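Local coordinates for diaminopimelate decarboxylase (Phaeodactylum tricornutum, PDB 7JPJ), which probably decarboxylates diaminopimelate to lysine with pyridoxal 5'-phosphate as cofactor, working as a dimer, at residues 103-108 with 127-131. Sequence-based numbering, arbitrary orientation.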
loop_
_atom_site.group_PDB
_atom_site.type_symbol
_atom_site.label_atom_id
_atom_site.label_comp_id
_atom_site.label_asym_id
_atom_site.label_seq_id
_atom_site.Cartn_x
_atom_site.Cartn_y
_atom_site.Cartn_z
ATOM N N THR A 103 3.883 14.882 14.165
ATOM C CA THR A 103 4.534 14.175 13.075
ATOM C C THR A 103 5.704 13.357 13.602
ATOM O O THR A 103 6.304 13.686 14.627
ATOM C CB THR A 103 5.020 15.159 11.993
ATOM O OG1 THR A 103 5.644 14.438 10.925
ATOM C CG2 THR A 103 6.011 16.159 12.575
ATOM N N GLN A 104 6.010 12.271 12.888
ATOM C CA GLN A 104 7.227 11.511 13.133
ATOM C C GLN A 104 8.455 12.182 12.537
ATOM O O GLN A 104 9.574 11.902 12.977
ATOM C CB GLN A 104 7.100 10.097 12.556
ATOM C CG GLN A 104 6.170 9.174 13.327
ATOM C CD GLN A 104 6.818 8.598 14.571
ATOM O OE1 GLN A 104 6.946 9.277 15.587
ATOM N NE2 GLN A 104 7.232 7.339 14.496
ATOM N N GLU A 105 8.267 13.062 11.555
ATOM C CA GLU A 105 9.357 13.704 10.822
ATOM C C GLU A 105 9.103 15.208 10.825
ATOM O O GLU A 105 8.272 15.707 10.059
ATOM C CB GLU A 105 9.448 13.155 9.401
ATOM C CG GLU A 105 10.397 13.896 8.477
ATOM C CD GLU A 105 10.325 13.380 7.050
ATOM O OE1 GLU A 105 9.715 12.311 6.836
ATOM O OE2 GLU A 105 10.878 14.039 6.143
ATOM N N LEU A 106 9.806 15.925 11.689
ATOM C CA LEU A 106 9.668 17.376 11.746
ATOM C C LEU A 106 10.217 17.989 10.464
ATOM O O LEU A 106 11.399 17.795 10.155
ATOM C CB LEU A 106 10.398 17.933 12.966
ATOM C CG LEU A 106 10.028 19.351 13.409
ATOM C CD1 LEU A 106 8.532 19.473 13.637
ATOM C CD2 LEU A 106 10.793 19.737 14.665
ATOM N N PRO A 107 9.413 18.718 9.693
ATOM C CA PRO A 107 9.903 19.246 8.415
ATOM C C PRO A 107 10.964 20.315 8.616
ATOM O O PRO A 107 11.011 20.998 9.643
ATOM C CB PRO A 107 8.643 19.829 7.768
ATOM C CG PRO A 107 7.771 20.184 8.921
ATOM C CD PRO A 107 8.027 19.131 9.966
ATOM N N GLU A 108 11.826 20.459 7.605
ATOM C CA GLU A 108 12.897 21.444 7.684
ATOM C C GLU A 108 12.368 22.872 7.709
ATOM O O GLU A 108 13.111 23.784 8.086
ATOM C CB GLU A 108 13.872 21.271 6.516
ATOM C CG GLU A 108 15.268 21.838 6.785
ATOM C CD GLU A 108 16.008 22.245 5.514
ATOM O OE1 GLU A 108 15.763 23.363 5.010
ATOM O OE2 GLU A 108 16.843 21.450 5.027
ATOM N N GLN A 127 12.761 17.025 18.606
ATOM C CA GLN A 127 11.890 18.056 18.052
ATOM C C GLN A 127 11.743 19.228 19.010
ATOM O O GLN A 127 11.740 20.389 18.585
ATOM C CB GLN A 127 10.521 17.470 17.718
ATOM C CG GLN A 127 10.537 16.471 16.586
ATOM C CD GLN A 127 9.147 16.022 16.199
ATOM O OE1 GLN A 127 8.172 16.319 16.891
ATOM N NE2 GLN A 127 9.045 15.308 15.084
ATOM N N LEU A 128 11.611 18.941 20.305
ATOM C CA LEU A 128 11.522 20.009 21.291
ATOM C C LEU A 128 12.788 20.856 21.292
ATOM O O LEU A 128 12.721 22.089 21.349
ATOM C CB LEU A 128 11.267 19.415 22.675
ATOM C CG LEU A 128 10.749 20.359 23.759
ATOM C CD1 LEU A 128 9.458 21.019 23.311
ATOM C CD2 LEU A 128 10.549 19.604 25.060
ATOM N N GLU A 129 13.953 20.212 21.214
ATOM C CA GLU A 129 15.206 20.958 21.236
ATOM C C GLU A 129 15.362 21.817 19.987
ATOM O O GLU A 129 15.828 22.959 20.070
ATOM C CB GLU A 129 16.386 20.000 21.385
ATOM C CG GLU A 129 16.514 19.393 22.773
ATOM C CD GLU A 129 17.595 18.332 22.844
ATOM O OE1 GLU A 129 17.980 17.805 21.778
ATOM O OE2 GLU A 129 18.060 18.029 23.962
ATOM N N ARG A 130 14.977 21.287 18.821
ATOM C CA ARG A 130 15.019 22.088 17.601
ATOM C C ARG A 130 14.061 23.270 17.689
ATOM O O ARG A 130 14.387 24.380 17.248
ATOM C CB ARG A 130 14.693 21.215 16.387
ATOM C CG ARG A 130 15.747 20.158 16.073
ATOM C CD ARG A 130 15.336 19.296 14.889
ATOM N NE ARG A 130 15.222 20.082 13.664
ATOM C CZ ARG A 130 14.692 19.632 12.531
ATOM N NH1 ARG A 130 14.222 18.393 12.460
ATOM N NH2 ARG A 130 14.631 20.425 11.468
ATOM N N PHE A 131 12.874 23.053 18.260
ATOM C CA PHE A 131 11.940 24.152 18.481
ATOM C C PHE A 131 12.515 25.164 19.464
ATOM O O PHE A 131 12.451 26.378 19.234
ATOM C CB PHE A 131 10.606 23.600 18.988
ATOM C CG PHE A 131 9.508 24.621 19.057
ATOM C CD1 PHE A 131 8.695 24.858 17.962
ATOM C CD2 PHE A 131 9.281 25.336 20.221
ATOM C CE1 PHE A 131 7.678 25.792 18.025
ATOM C CE2 PHE A 131 8.270 26.271 20.289
ATOM C CZ PHE A 131 7.467 26.499 19.189
HETATM O O HOH W 1 11.194 14.579 13.405
#
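Thr103 lies in the loop between strand 99-101 and helix 110-116, and its carbonyl O accepts a hydrogen bond from Gln127 NE2 at 3.2 Å, with an N-H...O angle of 159°. Its OG1 accepts from the backbone N of Glu105 (3.0 Å), which defines an ST turn, and also hydrogen-bonds to Ser81 O. Gln104 and Glu105 point their CA-to-CB bonds away from helix 125-134; Gln104 OE1 hydrogen-bonds to Lys311 NZ and Glu105 OE1 to His355 ND1, both of the second subunit. A water ties the loop to the helix: it donates to Gln104 O (3.2 Å) and accepts from Leu106 N (2.6 Å) and Gln127 NE2 (2.8 Å). Gln127 OE1 accepts from Cys123 N, fixing the amide's orientation. Segment 127-131 covers 93 Å² of Leu106, its CB 3.6 Å from Gln127 NE2 and its CD2 over one face of the Arg130 guanidinium. Beyond it, Pro107 and Glu108 skirt the guanidinium, Glu108 CA lying near its plane, 4.3 Å from Arg130 NH2. Because helix 125-134 follows the neighbouring parallel strand 119-122, the contact joins successive beta-alpha units, characteristic of the TIM-barrel domain of fold-type III PLP-dependent decarboxylases.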